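Local coordinates for protein rhamnosidase B (Bacillus sp., PDB 2OKX) that hydrolyses terminal alpha-L-rhamnose residues from rhamnosides as a glycoside hydrolase of family 78, at residues Val246-Thr251 with Phe324-Pro329. Sequence-based numbering, arbitrary orientation.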
loop_
_atom_site.group_PDB
_atom_site.type_symbol
_atom_site.label_atom_id
_atom_site.label_comp_id
_atom_site.label_asym_id
_atom_site.label_seq_id
_atom_site.Cartn_x
_atom_site.Cartn_y
_atom_site.Cartn_z
ATOM N N VAL A 246 -24.250 -8.935 14.939
ATOM C CA VAL A 246 -24.950 -8.133 13.951
ATOM C C VAL A 246 -26.291 -8.846 13.948
ATOM O O VAL A 246 -26.332 -10.076 13.929
ATOM C CB VAL A 246 -24.334 -8.235 12.543
ATOM C CG1 VAL A 246 -25.352 -7.762 11.503
ATOM C CG2 VAL A 246 -23.084 -7.377 12.463
ATOM N N ALA A 247 -27.384 -8.095 13.972
ATOM C CA ALA A 247 -28.694 -8.730 13.990
ATOM C C ALA A 247 -29.690 -8.084 13.042
ATOM O O ALA A 247 -29.695 -6.866 12.856
ATOM C CB ALA A 247 -29.251 -8.726 15.408
ATOM N N THR A 248 -30.532 -8.920 12.448
ATOM C CA THR A 248 -31.557 -8.455 11.532
ATOM C C THR A 248 -32.695 -9.465 11.500
ATOM O O THR A 248 -32.496 -10.659 11.754
ATOM C CB THR A 248 -31.011 -8.296 10.094
ATOM O OG1 THR A 248 -31.972 -7.595 9.292
ATOM C CG2 THR A 248 -30.745 -9.661 9.469
ATOM N N ILE A 249 -33.892 -8.977 11.194
ATOM C CA ILE A 249 -35.059 -9.841 11.103
ATOM C C ILE A 249 -35.306 -10.148 9.633
ATOM O O ILE A 249 -35.546 -9.242 8.835
ATOM C CB ILE A 249 -36.318 -9.164 11.682
ATOM C CG1 ILE A 249 -36.090 -8.800 13.149
ATOM C CG2 ILE A 249 -37.513 -10.097 11.550
ATOM C CD1 ILE A 249 -35.839 -9.998 14.037
ATOM N N LEU A 250 -35.234 -11.426 9.283
ATOM C CA LEU A 250 -35.457 -11.873 7.916
ATOM C C LEU A 250 -36.894 -12.360 7.790
ATOM O O LEU A 250 -37.286 -13.317 8.453
ATOM C CB LEU A 250 -34.498 -13.018 7.575
ATOM C CG LEU A 250 -34.722 -13.757 6.255
ATOM C CD1 LEU A 250 -34.567 -12.796 5.095
ATOM C CD2 LEU A 250 -33.727 -14.903 6.135
ATOM N N THR A 251 -37.675 -11.704 6.936
ATOM C CA THR A 251 -39.069 -12.082 6.746
ATOM C C THR A 251 -39.321 -12.626 5.349
ATOM O O THR A 251 -39.073 -11.944 4.352
ATOM C CB THR A 251 -40.011 -10.884 6.966
ATOM O OG1 THR A 251 -39.770 -10.316 8.257
ATOM C CG2 THR A 251 -41.463 -11.329 6.887
ATOM N N PHE A 324 -38.117 -11.660 0.144
ATOM C CA PHE A 324 -37.852 -11.434 1.561
ATOM C C PHE A 324 -37.554 -9.973 1.886
ATOM O O PHE A 324 -37.179 -9.189 1.014
ATOM C CB PHE A 324 -36.683 -12.303 2.039
ATOM C CG PHE A 324 -35.362 -11.952 1.406
ATOM C CD1 PHE A 324 -35.023 -12.441 0.149
ATOM C CD2 PHE A 324 -34.463 -11.120 2.064
ATOM C CE1 PHE A 324 -33.805 -12.106 -0.442
ATOM C CE2 PHE A 324 -33.246 -10.779 1.481
ATOM C CZ PHE A 324 -32.918 -11.275 0.226
ATOM N N THR A 325 -37.735 -9.613 3.150
ATOM C CA THR A 325 -37.464 -8.259 3.604
ATOM C C THR A 325 -36.545 -8.340 4.816
ATOM O O THR A 325 -36.370 -9.407 5.405
ATOM C CB THR A 325 -38.759 -7.515 4.012
ATOM O OG1 THR A 325 -39.309 -8.113 5.194
ATOM C CG2 THR A 325 -39.785 -7.587 2.893
ATOM N N LEU A 326 -35.962 -7.206 5.180
ATOM C CA LEU A 326 -35.064 -7.129 6.321
ATOM C C LEU A 326 -35.371 -5.884 7.130
ATOM O O LEU A 326 -35.707 -4.838 6.572
ATOM C CB LEU A 326 -33.604 -7.056 5.854
ATOM C CG LEU A 326 -32.749 -8.323 5.771
ATOM C CD1 LEU A 326 -33.412 -9.367 4.893
ATOM C CD2 LEU A 326 -31.373 -7.948 5.225
ATOM N N ARG A 327 -35.260 -5.992 8.447
ATOM C CA ARG A 327 -35.481 -4.837 9.296
ATOM C C ARG A 327 -34.693 -4.983 10.582
ATOM O O ARG A 327 -34.429 -6.092 11.038
ATOM C CB ARG A 327 -36.973 -4.636 9.599
ATOM C CG ARG A 327 -37.598 -5.620 10.566
ATOM C CD ARG A 327 -38.943 -5.067 11.052
ATOM N NE ARG A 327 -39.625 -5.970 11.973
ATOM C CZ ARG A 327 -40.129 -7.148 11.620
ATOM N NH1 ARG A 327 -40.030 -7.564 10.365
ATOM N NH2 ARG A 327 -40.724 -7.911 12.525
ATOM N N SER A 328 -34.306 -3.847 11.146
ATOM C CA SER A 328 -33.533 -3.813 12.377
ATOM C C SER A 328 -34.384 -4.133 13.593
ATOM O O SER A 328 -35.542 -3.724 13.674
ATOM C CB SER A 328 -32.910 -2.430 12.557
ATOM O OG SER A 328 -32.317 -2.302 13.837
ATOM N N PRO A 329 -33.824 -4.883 14.553
ATOM C CA PRO A 329 -34.576 -5.228 15.762
ATOM C C PRO A 329 -34.656 -3.994 16.653
ATOM O O PRO A 329 -35.383 -3.973 17.644
ATOM C CB PRO A 329 -33.735 -6.336 16.396
ATOM C CG PRO A 329 -32.965 -6.909 15.234
ATOM C CD PRO A 329 -32.588 -5.677 14.466
HETATM O O HOH W 1 -38.049 -8.265 8.279
#
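Arg327 crosses Ile249 at an angle, and CG2 of Ile249 lies 3.6 Å above one face of the guanidinium plane, offset toward its rim. Its NH2 forms a salt bridge with Glu298. On the same face of the sheet Thr251 and Thr325 lie side by side and point the same way, with Thr251 CB 3.4 Å from Thr325 OG1. A water donates a hydrogen bond to Ile249 O, is hydrogen-bonded to Thr251 OG1 and only weakly to Thr325 OG1. The two strands are antiparallel neighbours in a beta-sheet of domain D2, with strand 297-309 on the other side of strand 240-252. Ile249 and Arg327 form a hydrogen-bonded pair, and Ile249 N donates to Arg327 O at 2.9 Å, nearly straight at 168°. On the opposite face Leu250 CD1 meets Leu326 CD1 at 3.6 Å and approaches Phe324 CD2 obliquely at 3.5 Å. Thr248 OG1, anti to the backbone N (chi1 -169°), sits 3.7 Å from Leu326 CG and is hydrogen-bonded to Pro336 O. Beyond the paired residues, Pro329 CD rests 3.5 Å from Ala247 O. A glycine here would probably leave a gap beside Ala247 CB and Ile249 CG1, which both pack near Pro329 CG.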